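Local coordinates for protein beta-galactosidase (Trichoderma reesei, PDB 3OG2) that probably hydrolyses terminal non-reducing beta-D-galactose residues in beta-D-galactosides, as a glycoside hydrolase of family 35, at residues Ile25-His36 with Ile166-Leu174. Sequence-based numbering, arbitrary orientation. Where two conformers were deposited one is given.
Sequences IVTWDEHSLFVH and ITNGGPVIL
Ile166 reaches from a short 3-10 turn into the end of the hairpin formed by strands 26-28 and 33-35, where its two branches reach different, partly overlapping sets of neighbours. With CG1 anti to the backbone N (chi1 -170°) and the chain extended beyond it, its CD1 meets Val35 CG1 at 3.7 Å and lies obliquely against the ring of His36, 3.7 Å from NE2. The shorter branch, CG2, rests on the start of strand 26-28, 3.6 Å from Val26 CG2, and, in one of the two conformers of Ile25, on CG2 of that residue just before it. Cutting this side chain back to alanine would remove CG1, CG2 and CD1 and is likely to open a gap between hairpin and turn, depriving Val35 CG1 of its contact across the interface and Val26 CG2 of one of its neighbours. At the margin, Thr167 turns its methyl CG2 to CG1 of the same Ile25 conformer.

The chain then loops through Gly169 and Gly170 into strand 172-177, one of the parallel strands of the TIM barrel, paired with strand 110-116. The hairpin, whose second strand pairs antiparallel with barrel strand 38-47, lies at the N-terminal end of the barrel strands and covers the apolar residues there. Ile173 presents CB to Val26 CG2, while its CD1 approaches Leu33 CD2 at 4.2 Å; Ile42 of strand 38-47 touches both Leu33 and Ile173. The carbonyl O of Ile173 is buried under Val26 CG1, 3.6 Å away, and has no hydrogen-bonding partner in the model. One residue on, Leu174 brings CD2 to within 4.3 Å of Leu33 CD1, and its side chain also packs on Leu112.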
# COMPACT_ATOMS: atom_id res chain seq x y z
N ILE A 25 4.50 7.86 28.05
CA ILE A 25 4.37 8.69 26.84
C ILE A 25 3.15 8.27 26.04
O ILE A 25 2.38 9.11 25.58
CB ILE A 25 5.71 8.57 26.09
CG1 ILE A 25 6.91 8.78 27.06
CG2 ILE A 25 5.84 9.50 24.90
CD1 ILE A 25 6.87 10.15 27.72
N VAL A 26 2.99 6.97 25.85
CA VAL A 26 1.85 6.43 25.08
C VAL A 26 1.03 5.57 26.02
O VAL A 26 1.50 4.52 26.46
CB VAL A 26 2.27 5.61 23.85
CG1 VAL A 26 1.06 5.18 23.02
CG2 VAL A 26 3.22 6.41 22.93
N THR A 27 -0.19 6.05 26.35
CA THR A 27 -1.03 5.35 27.27
C THR A 27 -2.42 5.23 26.66
O THR A 27 -2.64 5.67 25.50
CB THR A 27 -1.05 6.02 28.66
OG1 THR A 27 -1.54 7.39 28.55
CG2 THR A 27 0.32 6.05 29.32
N TRP A 28 -3.38 4.65 27.37
CA TRP A 28 -4.69 4.43 26.74
C TRP A 28 -5.73 4.30 27.85
O TRP A 28 -5.38 3.95 28.98
CB TRP A 28 -4.72 3.17 25.81
CG TRP A 28 -4.53 1.91 26.63
CD1 TRP A 28 -5.52 1.16 27.22
CD2 TRP A 28 -3.27 1.31 26.95
NE1 TRP A 28 -4.98 0.13 27.91
CE2 TRP A 28 -3.60 0.18 27.76
CE3 TRP A 28 -1.91 1.56 26.66
CZ2 TRP A 28 -2.64 -0.66 28.26
CZ3 TRP A 28 -0.99 0.70 27.20
CH2 TRP A 28 -1.33 -0.40 27.99
N ASP A 29 -6.99 4.46 27.46
CA ASP A 29 -8.08 3.97 28.29
C ASP A 29 -9.20 3.46 27.41
O ASP A 29 -8.95 3.10 26.22
CB ASP A 29 -8.48 5.10 29.25
CG ASP A 29 -9.15 6.29 28.62
OD1 ASP A 29 -9.41 6.31 27.38
OD2 ASP A 29 -9.45 7.27 29.35
N GLU A 30 -10.41 3.38 27.91
CA GLU A 30 -11.50 2.79 27.12
C GLU A 30 -11.75 3.61 25.86
O GLU A 30 -12.32 3.01 24.93
CB GLU A 30 -12.80 2.74 27.93
CG GLU A 30 -12.77 1.96 29.20
CD GLU A 30 -12.35 2.76 30.42
OE1 GLU A 30 -11.61 3.77 30.41
OE2 GLU A 30 -12.79 2.28 31.48
N HIS A 31 -11.41 4.90 25.88
CA HIS A 31 -11.84 5.77 24.76
C HIS A 31 -10.81 6.01 23.70
O HIS A 31 -11.14 6.11 22.52
CB HIS A 31 -12.28 7.14 25.31
CG HIS A 31 -13.27 7.01 26.42
ND1 HIS A 31 -14.48 6.42 26.25
CD2 HIS A 31 -13.16 7.39 27.72
CE1 HIS A 31 -15.14 6.46 27.42
NE2 HIS A 31 -14.34 7.05 28.32
N SER A 32 -9.53 6.11 24.11
CA SER A 32 -8.49 6.50 23.12
C SER A 32 -7.12 6.21 23.67
O SER A 32 -6.89 6.00 24.87
CB SER A 32 -8.60 8.00 22.77
OG SER A 32 -8.16 8.82 23.85
N LEU A 33 -6.16 6.26 22.73
CA LEU A 33 -4.77 6.49 23.10
C LEU A 33 -4.59 7.89 23.64
O LEU A 33 -5.33 8.84 23.33
CB LEU A 33 -3.97 6.26 21.79
CG LEU A 33 -2.64 5.62 21.92
CD1 LEU A 33 -2.81 4.16 22.37
CD2 LEU A 33 -1.89 5.68 20.62
N PHE A 34 -3.54 8.04 24.41
CA PHE A 34 -2.99 9.33 24.81
C PHE A 34 -1.54 9.38 24.37
O PHE A 34 -0.80 8.39 24.61
CB PHE A 34 -3.04 9.51 26.32
CG PHE A 34 -4.38 9.62 27.02
CD1 PHE A 34 -5.24 8.54 27.06
CD2 PHE A 34 -4.77 10.81 27.62
CE1 PHE A 34 -6.48 8.60 27.69
CE2 PHE A 34 -6.00 10.84 28.30
CZ PHE A 34 -6.82 9.75 28.39
N VAL A 35 -1.12 10.46 23.76
CA VAL A 35 0.26 10.65 23.37
C VAL A 35 0.74 11.92 24.08
O VAL A 35 0.14 12.99 23.88
CB VAL A 35 0.40 10.70 21.82
CG1 VAL A 35 1.89 11.04 21.48
CG2 VAL A 35 -0.04 9.43 21.13
N HIS A 36 1.78 11.81 24.91
CA HIS A 36 2.23 12.92 25.73
C HIS A 36 1.04 13.51 26.51
O HIS A 36 0.97 14.71 26.73
CB HIS A 36 2.91 14.00 24.88
CG HIS A 36 4.19 13.62 24.20
ND1 HIS A 36 5.32 13.27 24.91
CD2 HIS A 36 4.59 13.53 22.91
CE1 HIS A 36 6.34 12.99 24.10
NE2 HIS A 36 5.92 13.15 22.86
N ILE A 166 9.06 6.56 20.44
CA ILE A 166 8.78 7.90 20.94
C ILE A 166 9.45 8.16 22.30
O ILE A 166 9.81 9.30 22.64
CB ILE A 166 7.26 8.13 20.96
CG1 ILE A 166 6.90 9.56 21.23
CG2 ILE A 166 6.57 7.20 21.99
CD1 ILE A 166 5.42 9.90 21.09
N THR A 167 9.70 7.10 23.09
CA THR A 167 10.38 7.22 24.39
C THR A 167 11.84 7.58 24.19
O THR A 167 12.48 7.98 25.16
CB THR A 167 10.26 5.89 25.14
OG1 THR A 167 10.56 4.84 24.25
CG2 THR A 167 8.83 5.67 25.61
N ASN A 168 12.38 7.44 23.00
CA ASN A 168 13.75 7.81 22.63
C ASN A 168 13.77 8.99 21.65
O ASN A 168 14.80 9.21 21.05
CB ASN A 168 14.49 6.68 21.90
CG ASN A 168 14.63 5.52 22.81
OD1 ASN A 168 14.89 5.74 24.02
ND2 ASN A 168 14.48 4.32 22.29
N GLY A 169 12.67 9.70 21.48
CA GLY A 169 12.67 10.83 20.57
C GLY A 169 12.37 10.46 19.12
O GLY A 169 12.60 11.30 18.25
N GLY A 170 11.85 9.26 18.88
CA GLY A 170 11.55 8.79 17.52
C GLY A 170 10.04 8.73 17.32
O GLY A 170 9.20 9.12 18.16
N PRO A 171 9.68 8.28 16.12
CA PRO A 171 8.27 8.29 15.73
C PRO A 171 7.44 7.09 16.14
O PRO A 171 6.22 7.17 15.96
CB PRO A 171 8.39 8.35 14.17
CG PRO A 171 9.67 7.60 13.90
CD PRO A 171 10.60 7.98 15.02
N VAL A 172 8.03 5.99 16.60
CA VAL A 172 7.23 4.76 16.81
C VAL A 172 6.43 4.81 18.11
O VAL A 172 7.00 5.02 19.20
CB VAL A 172 8.14 3.50 16.78
CG1 VAL A 172 7.30 2.27 17.13
CG2 VAL A 172 8.78 3.33 15.41
N ILE A 173 5.11 4.65 17.99
CA ILE A 173 4.24 4.72 19.17
C ILE A 173 3.57 3.41 19.53
O ILE A 173 3.06 3.28 20.64
CB ILE A 173 3.14 5.81 18.95
CG1 ILE A 173 2.28 5.54 17.72
CG2 ILE A 173 3.78 7.19 18.95
CD1 ILE A 173 1.03 6.40 17.65
N LEU A 174 3.53 2.45 18.62
CA LEU A 174 2.79 1.20 18.81
C LEU A 174 3.55 0.10 18.06
O LEU A 174 4.23 0.37 17.08
CB LEU A 174 1.40 1.25 18.25
CG LEU A 174 0.43 2.20 18.96
CD1 LEU A 174 -0.84 2.34 18.08
CD2 LEU A 174 0.06 1.65 20.34